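Local atomic coordinates of pvivax hypothetical protein (PDB entry 2B30), a protein that probably acts as a metal-dependent phosphatase of the haloacid dehalogenase (HAD) superfamily, Cof-like subfamily IIB, and carries a bound calcium ion in its active-site region. Residues Gly36-Asp41 and Gly287-Leu292; Gly99-Asp104 and Thr178-Met183; Ala153-Lys158 and Met183-Pro188. All blocks are in the same frame, centred on the assembly; numbering follows the deposited sequence.

Interaction 1: Gly36-Asp41 and Gly287-Leu292; sequences GTLFVD and GAVAYL
The squiggle of the HAD fold, the single wide helical turn that follows the DxDGT motif, meets the start of helix 288-297 where Thr37 and Leu38 receive Val289. The turn is recognisable from its pi-type geometry at 36-38 and its place straight after that motif; a separate bond, Gly36 N to Phe39 O at 3.0 Å, closes the chain back on itself. Contact across the segments is wholly apolar, and one methyl does most of the work: Val289 CG2 lies 3.6 Å from Leu38 CD1 and 3.8 Å from Thr37 CG2. The second methyl of the valine, CG1, also touches Leu38 CD1 (3.8 Å), so this leucine methyl sits against both branches of the fork. Thr37 and Val289 run past each other at roughly a right angle. With chi1 of Thr37 at -58°, CG2 is anti to the backbone N, while OG1 is beside that N and hydrogen-bonds Asp33 OD2. Asp33 is a calcium ligand, so the hydroxyl of Thr37 is second-shell to the metal, while the methyl of the same residue faces Val289. Gly287 takes the N-cap position, and its O accepts Tyr291 N. Around the contact, Leu38 also rests on Ile54 of helix 48-60 and Phe79 of helix 72-79, Val289 touches Asn50 of helix 48-60, and Thr37 leans on Val246 of strand 243-247, a neighbour of strand 29-33 in the core sheet.

Interaction 2: Gly99-Asp104 and Thr178-Met183; sequences GTIVYD and TMNKLM
Van der Waals contact here is chiefly a single crossing, at about a right angle, of the Ile101 side chain over the carboxamide of Asn180. CG1 and CD1 of Ile101 both lie about 3.9 Å from the amide plane, on the same side of it. Ile101 CG1 comes within 3.9 Å of Asn180 ND2, and Ile101 CD1 lies 4.0 Å from Asn180 CG and 4.1 Å from Asn180 OD1, so the end of the isoleucine touches the amide along its length. Two torsions explain the reach: chi1 of -63° sets CG1 anti to the carbonyl carbon, and chi2 of 172° carries CD1 outward in an extended chain. Thr100 adds a looser approach, its OG1 standing 4.2 Å from Asn180 O, too far to bind; that hydroxyl bonds Ile97 O instead.

The two segments belong to different parts of a type IIB HAD protein, 99-104 to the core sheet and 178-183 to the six-stranded sheet of the cap. A classic beta bulge opens strand 181-184, with Asn180 and Lys181 together set against the single residue His139 of strand 136-140.

Polar bonds are all made outside the pair, since no hydrogen bond crosses between the segments. The amide nitrogen of Asn180 is turned to the core, where ND2 donates to Asp112 OD1 and to Glu113 O, at the end of strand 109-112 and just beyond it. Its oxygen turns to the cap hairpin, where OD1 accepts from Gly141 N in the turn between strands 136-140 and 143-147.

Interaction 3: Ala153-Lys158 and Met183-Pro188; sequences ADFLQK and MIVLDP
Phe155 presents a face of its ring to the forked end of Val185, the two side chains approaching from opposite directions. The ring is the bump: it enters the recess between the Val185 fork, which lies over its face, and the Met183 CE end, which closes in at CE2. Face and methyl make a CH-pi contact, for Val185 CG2 stands 3.9 Å from the ring centroid and only 16° off the ring normal. The nearest ring atom to this methyl is Phe155 CE2, at 3.8 Å, a small displacement toward the rim. The other prong, Val185 CG1, lies 3.8 Å from Phe155 CE1, so the two methyls together span the CE1-CZ-CE2 end. Because chi1 of Phe155 is -179°, CG is anti to the backbone N and the ring projects from the first turn of its helix toward the end of strand 181-184 and the residue just beyond it.

Met183, two residues before Val185 and pointing the same way, forms the second wall of the recess. Its chain bends at chi2 and brings CE to 4.1 Å from Phe155 CE2, an oblique approach. Leu156 completes the outline: its CD2 lies in the plane of the Phe155 ring at the edge, and meets Met183 SD loosely at 4.5 Å.

Met183 and Val185 share one side of the chain, whereas Ile184 packs on Leu198 of helix 191-201. Helix 155-160 therefore lies across the opposite face of the cap sheet from helix 191-201, and both Phe155 and Leu156 also rest on Ile137 of the adjoining strand 136-140.

Along the chain the segments come in the order 36-41, 99-104, 153-158, 178-183 with 183-188, and 287-292, so interaction 1 spans the other two while interactions 2 and 3 alternate. Interaction 1 lies in the core near the calcium site; interaction 3 lies within the cap; interaction 2 joins core sheet to cap sheet. The centre of interaction 1 is about 24 Å from that of interaction 2. Interactions 2 and 3 have centres about 18 Å apart; their segments overlap at Met183, which makes contact only in interaction 3. Asn180, immediately before strand 181-184, meets the core, and Met183 and Val185 at its end meet helix 155-160, consistent with a cap inserted into the HAD core.

Interaction 1: Gly36-Asp41 and Gly287-Leu292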
ATOM      1  N   GLY A  36      21.899  -0.074  -3.517  1.00 39.31           N
ATOM      2  CA  GLY A  36      21.835  -1.370  -2.858  1.00 38.79           C
ATOM      3  C   GLY A  36      21.418  -2.489  -3.792  1.00 37.62           C
ATOM      4  O   GLY A  36      21.541  -3.659  -3.438  1.00 39.91           O
ATOM      5  N   THR A  37      20.934  -2.137  -4.981  1.00 35.68           N
ATOM      6  CA  THR A  37      20.486  -3.120  -5.959  1.00 36.01           C
ATOM      7  C   THR A  37      21.291  -2.932  -7.240  1.00 38.01           C
ATOM      8  O   THR A  37      22.153  -3.741  -7.545  1.00 41.04           O
ATOM      9  CB  THR A  37      18.952  -3.004  -6.218  1.00 33.85           C
ATOM     10  OG1 THR A  37      18.234  -3.185  -4.986  1.00 30.28           O
ATOM     11  CG2 THR A  37      18.490  -4.041  -7.221  1.00 30.84           C
ATOM     12  N   LEU A  38      21.030  -1.848  -7.965  1.00 39.32           N
ATOM     13  CA  LEU A  38      21.711  -1.558  -9.226  1.00 40.78           C
ATOM     14  C   LEU A  38      23.008  -0.747  -9.003  1.00 41.92           C
ATOM     15  O   LEU A  38      24.030  -1.020  -9.625  1.00 42.68           O
ATOM     16  CB  LEU A  38      20.755  -0.786 -10.140  1.00 40.82           C
ATOM     17  CG  LEU A  38      21.084  -0.652 -11.627  1.00 42.16           C
ATOM     18  CD1 LEU A  38      20.964  -1.993 -12.330  1.00 43.51           C
ATOM     19  CD2 LEU A  38      20.155   0.365 -12.288  1.00 42.45           C
ATOM     20  N   PHE A  39      22.956   0.244  -8.116  1.00 40.59           N
ATOM     21  CA  PHE A  39      24.092   1.111  -7.823  1.00 40.58           C
ATOM     22  C   PHE A  39      24.749   0.678  -6.518  1.00 43.24           C
ATOM     23  O   PHE A  39      24.067   0.597  -5.492  1.00 41.85           O
ATOM     24  CB  PHE A  39      23.598   2.547  -7.690  1.00 41.49           C
ATOM     25  CG  PHE A  39      24.677   3.548  -7.395  1.00 41.68           C
ATOM     26  CD1 PHE A  39      25.191   4.346  -8.411  1.00 40.31           C
ATOM     27  CD2 PHE A  39      25.158   3.713  -6.099  1.00 42.30           C
ATOM     28  CE1 PHE A  39      26.175   5.281  -8.144  1.00 40.81           C
ATOM     29  CE2 PHE A  39      26.145   4.648  -5.828  1.00 43.58           C
ATOM     30  CZ  PHE A  39      26.654   5.435  -6.855  1.00 40.10           C
ATOM     31  N   VAL A  40      26.069   0.446  -6.553  1.00 45.11           N
ATOM     32  CA  VAL A  40      26.795  -0.166  -5.429  1.00 46.35           C
ATOM     33  C   VAL A  40      27.365   0.873  -4.443  1.00 47.83           C
ATOM     34  O   VAL A  40      26.983   0.884  -3.272  1.00 49.02           O
ATOM     35  CB  VAL A  40      27.923  -1.101  -5.940  1.00 48.30           C
ATOM     36  CG1 VAL A  40      28.607  -1.821  -4.786  1.00 47.74           C
ATOM     37  CG2 VAL A  40      27.373  -2.116  -6.935  1.00 48.95           C
ATOM     38  N   ASP A  41      28.272   1.734  -4.906  1.00 49.32           N
ATOM     39  CA  ASP A  41      28.870   2.793  -4.061  1.00 49.49           C
ATOM     40  C   ASP A  41      29.569   3.860  -4.909  1.00 49.47           C
ATOM     41  O   ASP A  41      29.491   3.814  -6.137  1.00 49.88           O
ATOM     42  CB  ASP A  41      29.845   2.196  -3.029  1.00 49.99           C
ATOM     43  CG  ASP A  41      30.982   1.400  -3.664  1.00 50.47           C
ATOM     44  OD1 ASP A  41      31.504   1.788  -4.743  1.00 49.78           O
ATOM     45  OD2 ASP A  41      31.362   0.377  -3.053  1.00 48.83           O
ATOM     46  N   GLY A 287      26.762  -8.272  -9.055  1.00 47.11           N
ATOM     47  CA  GLY A 287      25.978  -8.102 -10.289  1.00 45.24           C
ATOM     48  C   GLY A 287      24.619  -8.786 -10.280  1.00 42.73           C
ATOM     49  O   GLY A 287      24.289  -9.521 -11.201  1.00 41.29           O
ATOM     50  N   ALA A 288      23.815  -8.513  -9.256  1.00 42.24           N
ATOM     51  CA  ALA A 288      22.539  -9.222  -9.044  1.00 40.80           C
ATOM     52  C   ALA A 288      21.445  -8.890 -10.045  1.00 39.18           C
ATOM     53  O   ALA A 288      20.641  -9.749 -10.381  1.00 40.51           O
ATOM     54  CB  ALA A 288      22.035  -8.989  -7.632  1.00 40.58           C
ATOM     55  N   VAL A 289      21.399  -7.651 -10.513  1.00 39.41           N
ATOM     56  CA  VAL A 289      20.438  -7.266 -11.550  1.00 38.47           C
ATOM     57  C   VAL A 289      20.767  -8.005 -12.847  1.00 38.32           C
ATOM     58  O   VAL A 289      19.915  -8.670 -13.421  1.00 38.22           O
ATOM     59  CB  VAL A 289      20.437  -5.747 -11.805  1.00 37.04           C
ATOM     60  CG1 VAL A 289      19.451  -5.395 -12.924  1.00 38.58           C
ATOM     61  CG2 VAL A 289      20.108  -4.987 -10.515  1.00 37.36           C
ATOM     62  N   ALA A 290      22.017  -7.898 -13.289  1.00 40.19           N
ATOM     63  CA  ALA A 290      22.507  -8.683 -14.431  1.00 41.81           C
ATOM     64  C   ALA A 290      22.132 -10.166 -14.294  1.00 41.65           C
ATOM     65  O   ALA A 290      21.577 -10.757 -15.222  1.00 41.46           O
ATOM     66  CB  ALA A 290      24.023  -8.522 -14.577  1.00 41.95           C
ATOM     67  N   TYR A 291      22.415 -10.739 -13.123  1.00 41.02           N
ATOM     68  CA  TYR A 291      22.096 -12.140 -12.814  1.00 40.98           C
ATOM     69  C   TYR A 291      20.615 -12.473 -12.978  1.00 40.30           C
ATOM     70  O   TYR A 291      20.268 -13.486 -13.581  1.00 40.95           O
ATOM     71  CB  TYR A 291      22.533 -12.473 -11.384  1.00 42.49           C
ATOM     72  CG  TYR A 291      22.131 -13.859 -10.912  1.00 44.00           C
ATOM     73  CD1 TYR A 291      22.901 -14.975 -11.236  1.00 42.80           C
ATOM     74  CD2 TYR A 291      20.992 -14.051 -10.129  1.00 44.27           C
ATOM     75  CE1 TYR A 291      22.542 -16.244 -10.806  1.00 42.82           C
ATOM     76  CE2 TYR A 291      20.631 -15.317  -9.687  1.00 44.60           C
ATOM     77  CZ  TYR A 291      21.407 -16.411 -10.036  1.00 44.65           C
ATOM     78  OH  TYR A 291      21.058 -17.676  -9.619  1.00 43.31           O
ATOM     79  N   LEU A 292      19.751 -11.621 -12.436  1.00 38.12           N
ATOM     80  CA  LEU A 292      18.314 -11.857 -12.488  1.00 36.52           C
ATOM     81  C   LEU A 292      17.764 -11.657 -13.897  1.00 36.71           C
ATOM     82  O   LEU A 292      16.993 -12.482 -14.379  1.00 37.84           O
ATOM     83  CB  LEU A 292      17.597 -10.948 -11.487  1.00 36.43           C
ATOM     84  CG  LEU A 292      16.073 -10.986 -11.356  1.00 36.71           C
ATOM     85  CD1 LEU A 292      15.536 -12.397 -11.269  1.00 38.72           C
ATOM     86  CD2 LEU A 292      15.654 -10.189 -10.133  1.00 37.03           C
TER

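Interaction 2: Gly99-Asp104 and Thr178-Met183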
ATOM      1  N   GLY A  99       7.950   7.423  -4.949  1.00 30.33           N
ATOM      2  CA  GLY A  99       6.624   7.328  -5.537  1.00 30.23           C
ATOM      3  C   GLY A  99       5.855   8.621  -5.643  1.00 29.83           C
ATOM      4  O   GLY A  99       4.716   8.610  -6.120  1.00 27.09           O
ATOM      5  N   THR A 100       6.477   9.725  -5.230  1.00 29.82           N
ATOM      6  CA  THR A 100       5.844  11.039  -5.289  1.00 31.43           C
ATOM      7  C   THR A 100       6.104  11.750  -6.633  1.00 32.45           C
ATOM      8  O   THR A 100       5.421  12.727  -6.969  1.00 33.89           O
ATOM      9  CB  THR A 100       6.287  11.924  -4.104  1.00 30.90           C
ATOM     10  OG1 THR A 100       7.712  12.019  -4.077  1.00 34.29           O
ATOM     11  CG2 THR A 100       5.825  11.323  -2.798  1.00 30.48           C
ATOM     12  N   ILE A 101       7.070  11.260  -7.407  1.00 31.49           N
ATOM     13  CA  ILE A 101       7.261  11.745  -8.776  1.00 33.98           C
ATOM     14  C   ILE A 101       7.327  10.566  -9.743  1.00 34.30           C
ATOM     15  O   ILE A 101       8.124   9.654  -9.552  1.00 35.65           O
ATOM     16  CB  ILE A 101       8.528  12.631  -8.934  1.00 32.25           C
ATOM     17  CG1 ILE A 101       8.393  13.890  -8.095  1.00 34.46           C
ATOM     18  CG2 ILE A 101       8.735  13.044 -10.407  1.00 30.70           C
ATOM     19  CD1 ILE A 101       9.660  14.724  -8.032  1.00 36.65           C
ATOM     20  N   VAL A 102       6.503  10.610 -10.789  1.00 35.45           N
ATOM     21  CA  VAL A 102       6.416   9.514 -11.758  1.00 35.53           C
ATOM     22  C   VAL A 102       6.394  10.042 -13.191  1.00 34.48           C
ATOM     23  O   VAL A 102       5.603  10.930 -13.508  1.00 36.19           O
ATOM     24  CB  VAL A 102       5.146   8.670 -11.529  1.00 35.24           C
ATOM     25  CG1 VAL A 102       5.099   7.503 -12.502  1.00 37.20           C
ATOM     26  CG2 VAL A 102       5.081   8.177 -10.099  1.00 34.34           C
ATOM     27  N   TYR A 103       7.259   9.493 -14.043  1.00 32.40           N
ATOM     28  CA  TYR A 103       7.310   9.861 -15.457  1.00 32.98           C
ATOM     29  C   TYR A 103       6.935   8.681 -16.334  1.00 32.56           C
ATOM     30  O   TYR A 103       7.358   7.546 -16.070  1.00 32.26           O
ATOM     31  CB  TYR A 103       8.706  10.326 -15.844  1.00 33.28           C
ATOM     32  CG  TYR A 103       9.145  11.573 -15.126  1.00 35.03           C
ATOM     33  CD1 TYR A 103       8.530  12.791 -15.362  1.00 37.29           C
ATOM     34  CD2 TYR A 103      10.188  11.536 -14.215  1.00 39.10           C
ATOM     35  CE1 TYR A 103       8.938  13.938 -14.696  1.00 37.64           C
ATOM     36  CE2 TYR A 103      10.604  12.680 -13.547  1.00 38.82           C
ATOM     37  CZ  TYR A 103       9.979  13.867 -13.794  1.00 35.72           C
ATOM     38  OH  TYR A 103      10.391  14.977 -13.129  1.00 37.73           O
ATOM     39  N   ASP A 104       6.145   8.932 -17.375  1.00 31.40           N
ATOM     40  CA  ASP A 104       5.873   7.876 -18.357  1.00 32.74           C
ATOM     41  C   ASP A 104       7.049   7.792 -19.328  1.00 33.91           C
ATOM     42  O   ASP A 104       7.996   8.583 -19.232  1.00 32.91           O
ATOM     43  CB  ASP A 104       4.499   8.032 -19.060  1.00 31.64           C
ATOM     44  CG  ASP A 104       4.428   9.197 -20.059  1.00 30.66           C
ATOM     45  OD1 ASP A 104       5.377   9.987 -20.250  1.00 30.78           O
ATOM     46  OD2 ASP A 104       3.357   9.322 -20.667  1.00 28.03           O
ATOM     47  N   THR A 178       6.862  24.317   0.471  1.00 37.74           N
ATOM     48  CA  THR A 178       6.800  22.837   0.407  1.00 36.73           C
ATOM     49  C   THR A 178       8.004  22.159  -0.300  1.00 37.16           C
ATOM     50  O   THR A 178       8.797  22.822  -0.959  1.00 38.88           O
ATOM     51  CB  THR A 178       5.467  22.344  -0.249  1.00 33.36           C
ATOM     52  OG1 THR A 178       5.274  20.957   0.035  1.00 29.69           O
ATOM     53  CG2 THR A 178       5.479  22.550  -1.742  1.00 29.99           C
ATOM     54  N   MET A 179       8.128  20.839  -0.133  1.00 37.12           N
ATOM     55  CA  MET A 179       9.143  20.018  -0.816  1.00 36.07           C
ATOM     56  C   MET A 179       8.549  18.658  -1.131  1.00 35.75           C
ATOM     57  O   MET A 179       7.588  18.239  -0.486  1.00 34.82           O
ATOM     58  CB  MET A 179      10.360  19.788   0.090  1.00 36.39           C
ATOM     59  CG  MET A 179      11.195  21.009   0.361  1.00 37.48           C
ATOM     60  SD  MET A 179      12.126  21.556  -1.065  1.00 35.65           S
ATOM     61  CE  MET A 179      12.467  23.235  -0.559  1.00 33.87           C
ATOM     62  N   ASN A 180       9.134  17.959  -2.102  1.00 35.78           N
ATOM     63  CA  ASN A 180       8.778  16.560  -2.358  1.00 36.08           C
ATOM     64  C   ASN A 180       9.403  15.640  -1.313  1.00 35.75           C
ATOM     65  O   ASN A 180       8.814  14.620  -0.937  1.00 34.39           O
ATOM     66  CB  ASN A 180       9.241  16.118  -3.741  1.00 36.82           C
ATOM     67  CG  ASN A 180       8.535  16.851  -4.861  1.00 36.46           C
ATOM     68  OD1 ASN A 180       9.059  17.823  -5.398  1.00 31.34           O
ATOM     69  ND2 ASN A 180       7.352  16.376  -5.235  1.00 37.79           N
ATOM     70  N   LYS A 181      10.605  15.998  -0.866  1.00 33.75           N
ATOM     71  CA  LYS A 181      11.331  15.178   0.092  1.00 35.83           C
ATOM     72  C   LYS A 181      12.364  15.953   0.902  1.00 34.86           C
ATOM     73  O   LYS A 181      13.062  16.812   0.365  1.00 33.29           O
ATOM     74  CB  LYS A 181      12.034  14.031  -0.639  1.00 36.43           C
ATOM     75  CG  LYS A 181      12.894  13.137   0.251  1.00 36.13           C
ATOM     76  CD  LYS A 181      13.347  11.909  -0.504  1.00 38.28           C
ATOM     77  CE  LYS A 181      14.531  12.195  -1.413  1.00 39.62           C
ATOM     78  NZ  LYS A 181      15.765  11.624  -0.855  1.00 37.83           N
ATOM     79  N   LEU A 182      12.454  15.634   2.191  1.00 35.49           N
ATOM     80  CA  LEU A 182      13.588  16.052   3.015  1.00 40.54           C
ATOM     81  C   LEU A 182      14.377  14.800   3.397  1.00 42.78           C
ATOM     82  O   LEU A 182      13.827  13.885   4.022  1.00 42.64           O
ATOM     83  CB  LEU A 182      13.139  16.779   4.290  1.00 40.16           C
ATOM     84  CG  LEU A 182      12.159  17.946   4.198  1.00 44.18           C
ATOM     85  CD1 LEU A 182      12.119  18.673   5.523  1.00 47.79           C
ATOM     86  CD2 LEU A 182      12.538  18.919   3.113  1.00 49.67           C
ATOM     87  N   MET A 183      15.646  14.745   2.999  1.00 45.07           N
ATOM     88  CA  MET A 183      16.536  13.679   3.446  1.00 47.48           C
ATOM     89  C   MET A 183      17.412  14.215   4.555  1.00 47.56           C
ATOM     90  O   MET A 183      18.373  14.937   4.296  1.00 50.52           O
ATOM     91  CB  MET A 183      17.417  13.164   2.317  1.00 48.78           C
ATOM     92  CG  MET A 183      18.188  11.911   2.696  1.00 49.46           C
ATOM     93  SD  MET A 183      19.798  11.864   1.915  1.00 52.85           S
ATOM     94  CE  MET A 183      20.430  10.305   2.548  1.00 54.44           C
TER

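Interaction 3: Ala153-Lys158 and Met183-Pro188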
ATOM      1  N   ALA A 153      27.351  19.479   2.279  1.00 64.47           N
ATOM      2  CA  ALA A 153      27.011  20.042   0.956  1.00 62.90           C
ATOM      3  C   ALA A 153      27.550  19.215  -0.243  1.00 61.02           C
ATOM      4  O   ALA A 153      26.909  19.153  -1.303  1.00 60.95           O
ATOM      5  CB  ALA A 153      27.488  21.501   0.867  1.00 63.27           C
ATOM      6  N   ASP A 154      28.713  18.584  -0.068  1.00 57.82           N
ATOM      7  CA  ASP A 154      29.309  17.725  -1.098  1.00 55.67           C
ATOM      8  C   ASP A 154      28.780  16.279  -1.023  1.00 55.50           C
ATOM      9  O   ASP A 154      29.310  15.390  -1.703  1.00 56.78           O
ATOM     10  CB  ASP A 154      30.840  17.727  -0.967  1.00 53.20           C
ATOM     11  N   PHE A 155      27.720  16.064  -0.232  1.00 53.48           N
ATOM     12  CA  PHE A 155      27.303  14.726   0.245  1.00 51.19           C
ATOM     13  C   PHE A 155      26.731  13.825  -0.845  1.00 50.20           C
ATOM     14  O   PHE A 155      27.159  12.699  -1.008  1.00 49.83           O
ATOM     15  CB  PHE A 155      26.293  14.898   1.387  1.00 50.21           C
ATOM     16  CG  PHE A 155      25.809  13.613   1.993  1.00 51.25           C
ATOM     17  CD1 PHE A 155      26.459  13.052   3.078  1.00 53.85           C
ATOM     18  CD2 PHE A 155      24.676  12.987   1.515  1.00 51.71           C
ATOM     19  CE1 PHE A 155      25.996  11.867   3.652  1.00 50.75           C
ATOM     20  CE2 PHE A 155      24.219  11.806   2.088  1.00 50.87           C
ATOM     21  CZ  PHE A 155      24.880  11.255   3.158  1.00 47.34           C
ATOM     22  N   LEU A 156      25.753  14.317  -1.585  1.00 51.03           N
ATOM     23  CA  LEU A 156      25.215  13.554  -2.695  1.00 51.67           C
ATOM     24  C   LEU A 156      26.259  13.395  -3.804  1.00 50.72           C
ATOM     25  O   LEU A 156      26.294  12.367  -4.475  1.00 49.89           O
ATOM     26  CB  LEU A 156      23.949  14.224  -3.243  1.00 53.63           C
ATOM     27  CG  LEU A 156      22.774  14.437  -2.277  1.00 56.88           C
ATOM     28  CD1 LEU A 156      21.598  15.054  -3.033  1.00 56.51           C
ATOM     29  CD2 LEU A 156      22.332  13.140  -1.575  1.00 57.74           C
ATOM     30  N   GLN A 157      27.107  14.411  -3.984  1.00 50.63           N
ATOM     31  CA  GLN A 157      28.141  14.384  -5.020  1.00 50.43           C
ATOM     32  C   GLN A 157      29.199  13.327  -4.700  1.00 51.21           C
ATOM     33  O   GLN A 157      29.466  12.446  -5.515  1.00 51.30           O
ATOM     34  CB  GLN A 157      28.791  15.763  -5.197  1.00 49.20           C
ATOM     35  N   LYS A 158      29.776  13.398  -3.502  1.00 52.16           N
ATOM     36  CA  LYS A 158      30.835  12.464  -3.101  1.00 51.43           C
ATOM     37  C   LYS A 158      30.287  11.072  -2.775  1.00 51.64           C
ATOM     38  O   LYS A 158      30.764  10.087  -3.330  1.00 52.97           O
ATOM     39  CB  LYS A 158      31.639  13.021  -1.921  1.00 50.83           C
ATOM     40  N   MET A 183      15.646  14.745   2.999  1.00 45.07           N
ATOM     41  CA  MET A 183      16.536  13.679   3.446  1.00 47.48           C
ATOM     42  C   MET A 183      17.412  14.215   4.555  1.00 47.56           C
ATOM     43  O   MET A 183      18.373  14.937   4.296  1.00 50.52           O
ATOM     44  CB  MET A 183      17.417  13.164   2.317  1.00 48.78           C
ATOM     45  CG  MET A 183      18.188  11.911   2.696  1.00 49.46           C
ATOM     46  SD  MET A 183      19.798  11.864   1.915  1.00 52.85           S
ATOM     47  CE  MET A 183      20.430  10.305   2.548  1.00 54.44           C
ATOM     48  N   ILE A 184      17.079  13.864   5.792  1.00 47.83           N
ATOM     49  CA  ILE A 184      17.857  14.308   6.946  1.00 48.09           C
ATOM     50  C   ILE A 184      19.076  13.390   7.091  1.00 48.20           C
ATOM     51  O   ILE A 184      18.941  12.206   7.412  1.00 48.27           O
ATOM     52  CB  ILE A 184      17.013  14.312   8.242  1.00 47.74           C
ATOM     53  CG1 ILE A 184      15.723  15.123   8.045  1.00 46.48           C
ATOM     54  CG2 ILE A 184      17.805  14.899   9.403  1.00 48.71           C
ATOM     55  CD1 ILE A 184      14.828  15.161   9.278  1.00 46.36           C
ATOM     56  N   VAL A 185      20.258  13.942   6.827  1.00 47.95           N
ATOM     57  CA  VAL A 185      21.503  13.204   6.990  1.00 48.75           C
ATOM     58  C   VAL A 185      21.820  13.104   8.478  1.00 49.10           C
ATOM     59  O   VAL A 185      21.868  14.108   9.184  1.00 48.08           O
ATOM     60  CB  VAL A 185      22.660  13.869   6.220  1.00 48.38           C
ATOM     61  CG1 VAL A 185      23.980  13.213   6.559  1.00 49.26           C
ATOM     62  CG2 VAL A 185      22.405  13.794   4.718  1.00 47.94           C
ATOM     63  N   LEU A 186      22.015  11.878   8.945  1.00 51.94           N
ATOM     64  CA  LEU A 186      22.105  11.598  10.369  1.00 55.53           C
ATOM     65  C   LEU A 186      23.418  10.925  10.742  1.00 57.91           C
ATOM     66  O   LEU A 186      23.992  10.146   9.975  1.00 58.29           O
ATOM     67  CB  LEU A 186      20.907  10.747  10.822  1.00 54.75           C
ATOM     68  CG  LEU A 186      19.812  11.420  11.670  1.00 56.67           C
ATOM     69  CD1 LEU A 186      19.613  12.893  11.369  1.00 55.98           C
ATOM     70  CD2 LEU A 186      18.481  10.672  11.534  1.00 57.88           C
ATOM     71  N   ASP A 187      23.883  11.264  11.939  1.00 60.91           N
ATOM     72  CA  ASP A 187      25.099  10.723  12.508  1.00 62.96           C
ATOM     73  C   ASP A 187      24.742   9.350  13.069  1.00 63.98           C
ATOM     74  O   ASP A 187      23.841   9.254  13.910  1.00 64.85           O
ATOM     75  CB  ASP A 187      25.571  11.666  13.620  1.00 64.53           C
ATOM     76  CG  ASP A 187      26.986  11.395  14.071  1.00 66.37           C
ATOM     77  OD1 ASP A 187      27.405  10.219  14.068  1.00 69.80           O
ATOM     78  OD2 ASP A 187      27.669  12.371  14.450  1.00 65.71           O
ATOM     79  N   PRO A 188      25.433   8.282  12.619  1.00 64.47           N
ATOM     80  CA  PRO A 188      25.039   6.923  13.016  1.00 63.80           C
ATOM     81  C   PRO A 188      24.849   6.721  14.529  1.00 64.32           C
ATOM     82  O   PRO A 188      24.293   5.710  14.941  1.00 64.00           O
ATOM     83  CB  PRO A 188      26.180   6.049  12.483  1.00 63.56           C
ATOM     84  CG  PRO A 188      27.280   6.994  12.120  1.00 64.62           C
ATOM     85  CD  PRO A 188      26.610   8.258  11.733  1.00 65.24           C
TER